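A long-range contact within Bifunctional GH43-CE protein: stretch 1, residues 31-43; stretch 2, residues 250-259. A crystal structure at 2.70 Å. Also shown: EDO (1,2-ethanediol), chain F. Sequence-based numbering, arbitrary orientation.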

# COMPACT_ATOMS: atom_id res chain seq x y z
N PRO A 31 -7.96 -17.90 -4.15
CA PRO A 31 -8.07 -18.92 -3.11
C PRO A 31 -9.12 -20.01 -3.38
O PRO A 31 -10.05 -19.79 -4.16
CB PRO A 31 -8.49 -18.10 -1.88
CG PRO A 31 -9.31 -16.96 -2.45
CD PRO A 31 -8.67 -16.66 -3.80
N ASP A 32 -8.94 -21.16 -2.71
CA ASP A 32 -9.88 -22.29 -2.73
C ASP A 32 -10.09 -22.75 -4.18
O ASP A 32 -11.20 -22.66 -4.71
CB ASP A 32 -11.20 -21.93 -2.06
CG ASP A 32 -11.06 -21.46 -0.62
OD1 ASP A 32 -9.90 -21.33 -0.15
OD2 ASP A 32 -12.10 -21.23 0.02
N MET A 33 -9.01 -23.22 -4.79
CA MET A 33 -9.03 -23.72 -6.15
C MET A 33 -9.70 -25.10 -6.17
O MET A 33 -9.50 -25.92 -5.28
CB MET A 33 -7.61 -23.84 -6.71
CG MET A 33 -6.97 -22.51 -7.03
SD MET A 33 -5.29 -22.70 -7.70
CE MET A 33 -4.40 -23.24 -6.25
N SER A 34 -10.52 -25.31 -7.20
CA SER A 34 -10.98 -26.61 -7.62
C SER A 34 -10.62 -26.75 -9.11
O SER A 34 -11.19 -26.06 -9.95
CB SER A 34 -12.45 -26.77 -7.37
OG SER A 34 -12.88 -28.11 -7.57
N MET A 35 -9.66 -27.63 -9.39
CA MET A 35 -9.04 -27.76 -10.72
C MET A 35 -9.43 -29.11 -11.35
O MET A 35 -9.67 -30.11 -10.66
CB MET A 35 -7.52 -27.66 -10.60
CG MET A 35 -6.81 -27.32 -11.90
SD MET A 35 -5.04 -27.00 -11.65
CE MET A 35 -5.13 -25.37 -10.92
N LEU A 36 -9.49 -29.12 -12.68
CA LEU A 36 -9.59 -30.35 -13.43
C LEU A 36 -9.04 -30.15 -14.84
O LEU A 36 -8.83 -29.01 -15.29
CB LEU A 36 -11.05 -30.86 -13.44
CG LEU A 36 -12.11 -29.92 -14.02
CD1 LEU A 36 -12.01 -29.83 -15.54
CD2 LEU A 36 -13.50 -30.39 -13.63
N ARG A 37 -8.81 -31.29 -15.50
CA ARG A 37 -8.36 -31.37 -16.87
C ARG A 37 -9.48 -31.99 -17.70
O ARG A 37 -10.26 -32.78 -17.20
CB ARG A 37 -7.09 -32.23 -16.95
CG ARG A 37 -6.51 -32.36 -18.35
CD ARG A 37 -5.09 -32.89 -18.33
NE ARG A 37 -5.03 -34.30 -18.00
CZ ARG A 37 -5.40 -35.26 -18.83
NH1 ARG A 37 -5.77 -34.96 -20.06
NH2 ARG A 37 -5.41 -36.52 -18.43
N VAL A 38 -9.56 -31.59 -18.97
CA VAL A 38 -10.45 -32.20 -19.94
C VAL A 38 -9.74 -32.14 -21.30
O VAL A 38 -9.85 -31.16 -22.03
CB VAL A 38 -11.83 -31.51 -20.00
CG1 VAL A 38 -12.81 -32.31 -20.85
CG2 VAL A 38 -12.41 -31.24 -18.62
N GLY A 39 -8.99 -33.20 -21.60
CA GLY A 39 -8.22 -33.27 -22.81
C GLY A 39 -6.92 -32.52 -22.66
O GLY A 39 -6.09 -32.89 -21.82
N ASP A 40 -6.78 -31.45 -23.45
CA ASP A 40 -5.60 -30.58 -23.51
C ASP A 40 -5.85 -29.31 -22.67
O ASP A 40 -4.91 -28.52 -22.46
CB ASP A 40 -5.26 -30.23 -24.96
CG ASP A 40 -4.66 -31.38 -25.75
OD1 ASP A 40 -5.29 -31.81 -26.76
OD2 ASP A 40 -3.57 -31.86 -25.36
N THR A 41 -7.09 -29.12 -22.21
CA THR A 41 -7.50 -27.93 -21.46
C THR A 41 -7.43 -28.19 -19.95
O THR A 41 -7.58 -29.32 -19.51
CB THR A 41 -8.93 -27.53 -21.82
OG1 THR A 41 -9.05 -27.54 -23.24
CG2 THR A 41 -9.33 -26.18 -21.28
N TYR A 42 -7.22 -27.12 -19.18
CA TYR A 42 -7.34 -27.14 -17.72
C TYR A 42 -8.41 -26.13 -17.31
O TYR A 42 -8.57 -25.10 -17.96
CB TYR A 42 -6.01 -26.82 -17.05
CG TYR A 42 -4.90 -27.82 -17.29
CD1 TYR A 42 -4.00 -27.64 -18.33
CD2 TYR A 42 -4.75 -28.93 -16.48
CE1 TYR A 42 -2.98 -28.55 -18.56
CE2 TYR A 42 -3.73 -29.85 -16.70
CZ TYR A 42 -2.85 -29.66 -17.75
OH TYR A 42 -1.83 -30.54 -17.97
N TYR A 43 -9.16 -26.43 -16.25
CA TYR A 43 -10.18 -25.54 -15.74
C TYR A 43 -10.08 -25.47 -14.22
O TYR A 43 -9.59 -26.39 -13.57
CB TYR A 43 -11.58 -26.00 -16.16
CG TYR A 43 -11.92 -25.71 -17.59
CD1 TYR A 43 -12.10 -24.41 -18.03
CD2 TYR A 43 -12.08 -26.74 -18.51
CE1 TYR A 43 -12.43 -24.14 -19.35
CE2 TYR A 43 -12.40 -26.48 -19.83
CZ TYR A 43 -12.58 -25.18 -20.25
OH TYR A 43 -12.89 -24.91 -21.55
N ALA A 250 -0.96 -24.92 1.70
CA ALA A 250 -1.88 -26.02 1.93
C ALA A 250 -3.20 -25.78 1.20
O ALA A 250 -3.45 -24.69 0.68
CB ALA A 250 -2.10 -26.20 3.41
N GLN A 251 -4.01 -26.85 1.16
CA GLN A 251 -5.37 -26.88 0.61
C GLN A 251 -5.31 -26.92 -0.92
O GLN A 251 -4.76 -26.03 -1.56
CB GLN A 251 -6.21 -25.70 1.08
CG GLN A 251 -7.57 -25.64 0.42
CD GLN A 251 -8.53 -24.74 1.15
OE1 GLN A 251 -8.15 -23.97 2.04
NE2 GLN A 251 -9.80 -24.82 0.79
N GLY A 252 -5.96 -27.95 -1.48
CA GLY A 252 -6.03 -28.21 -2.91
C GLY A 252 -6.28 -29.68 -3.19
O GLY A 252 -6.80 -30.41 -2.34
N GLY A 253 -5.90 -30.11 -4.40
CA GLY A 253 -6.02 -31.49 -4.84
C GLY A 253 -5.01 -31.81 -5.94
O GLY A 253 -4.08 -31.03 -6.16
N LEU A 254 -5.22 -32.94 -6.61
CA LEU A 254 -4.34 -33.43 -7.67
C LEU A 254 -4.86 -32.97 -9.04
O LEU A 254 -6.06 -32.82 -9.24
CB LEU A 254 -4.29 -34.96 -7.63
CG LEU A 254 -3.54 -35.56 -6.44
CD1 LEU A 254 -3.75 -37.06 -6.37
CD2 LEU A 254 -2.06 -35.23 -6.51
N VAL A 255 -3.92 -32.76 -9.96
CA VAL A 255 -4.20 -32.62 -11.38
C VAL A 255 -3.04 -33.25 -12.15
O VAL A 255 -1.89 -33.11 -11.76
CB VAL A 255 -4.41 -31.16 -11.82
CG1 VAL A 255 -3.23 -30.28 -11.43
CG2 VAL A 255 -4.68 -31.07 -13.31
N ASP A 256 -3.38 -33.93 -13.25
CA ASP A 256 -2.42 -34.65 -14.07
C ASP A 256 -2.30 -33.93 -15.41
O ASP A 256 -3.14 -33.10 -15.74
CB ASP A 256 -2.83 -36.12 -14.23
CG ASP A 256 -4.15 -36.35 -14.97
OD1 ASP A 256 -5.05 -35.49 -14.86
OD2 ASP A 256 -4.26 -37.40 -15.64
N THR A 257 -1.24 -34.26 -16.15
CA THR A 257 -1.01 -33.76 -17.50
C THR A 257 -1.27 -34.90 -18.48
O THR A 257 -1.10 -36.06 -18.12
CB THR A 257 0.41 -33.20 -17.66
OG1 THR A 257 1.34 -34.27 -17.48
CG2 THR A 257 0.72 -32.08 -16.69
N PRO A 258 -1.65 -34.62 -19.75
CA PRO A 258 -1.88 -35.67 -20.74
C PRO A 258 -0.72 -36.67 -20.87
O PRO A 258 -0.96 -37.84 -21.17
CB PRO A 258 -2.10 -34.92 -22.06
CG PRO A 258 -1.72 -33.47 -21.78
CD PRO A 258 -1.91 -33.28 -20.29
N ASP A 259 0.52 -36.22 -20.64
CA ASP A 259 1.71 -37.07 -20.75
C ASP A 259 2.00 -37.78 -19.42
O ASP A 259 2.91 -38.59 -19.35
CB ASP A 259 2.93 -36.27 -21.23
CG ASP A 259 3.38 -35.20 -20.25
OD1 ASP A 259 2.70 -34.16 -20.16
OD2 ASP A 259 4.40 -35.44 -19.56
C1 EDO F . -11.52 -20.10 3.31
O1 EDO F . -10.88 -19.97 2.03
C2 EDO F . -12.99 -19.73 3.15
O2 EDO F . -13.58 -20.59 2.16

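Segments far apart in a chain often meet without backbone-to-backbone hydrogen bonds, and the contact between residues 31-43 and 250-259 of this bifunctional GH43-CE protein is a compact example. Stretch 1 contains a hairpin, preceded by a short loop: strands 34-38 and 41-43 are tied by backbone hydrogen bonds, among them Leu36 N to Tyr43 O (2.9 Å) and Tyr43 N to Leu36 O (2.8 Å), and a type II' turn from Val38 to Thr41 joins them. Gly39 sits in that turn with a positive phi, a conformation glycine adopts readily. No backbone-to-backbone hydrogen bond links the hairpin to stretch 2; even the nearest CA atoms, those of Asp40 and Pro258, are 6.9 Å apart.

Followed in sequence, stretch 2 first reaches its partner at Gln251, whose extended side chain brings NE2 to 3.6 Å from Asp32 OD1, a polar approach rather than a hydrogen bond. The Asp32 carboxylate is engaged by 1,2-ethanediol, probably from the crystallisation liquor, whose O2 donates a hydrogen bond to Asp32 OD2 (2.7 Å). Gly252 and Gly253 make no close contact.

Val255 supplies the apolar part of the interface. Its CB points toward the hairpin, and the two methyls meet different partners: CG1 lies 3.8 Å from Met35 SD, while CG2 lies 3.7 Å from Tyr42 CE2, at the edge of the ring. Met35 and Tyr42 also point toward stretch 2, so the three buried side chains exclude water together.

One residue on, the chemistry becomes ionic. The CA-to-CB bond of Asp256 points sideways, but the carboxylate comes nearer and meets Arg37, with which it forms a salt bridge. Its stronger arm runs from Arg37 NH2 to Asp256 OD2, 3.1 Å long and nearly straight at 170°; a weak hydrogen bond from Arg37 NE to Asp256 OD1 (3.4 Å) gives each carboxylate oxygen a donor. Arg37 NE also makes a weak, strongly bent bond to Asp256 O at 3.2 Å. Within the hairpin, Arg37 NH1 donates to Gly39 O (2.7 Å), so the same guanidinium that grips stretch 2 is anchored to the turn.

Beyond the strand, the backbone at Thr257 and Pro258 passes over one face of this guanidinium. Thr257 CB points away overall, yet its CG2 comes within 3.2 Å of Tyr42 OH. Pro258 then closes the contact with its ring: CD lies 3.8 Å from Arg37 CD and 3.6 Å from Tyr42 OH. The general lesson is that a few side chains, with some help from backbone atoms, here an apolar cluster beside a charged pair, can join distant segments without any shared sheet bonding.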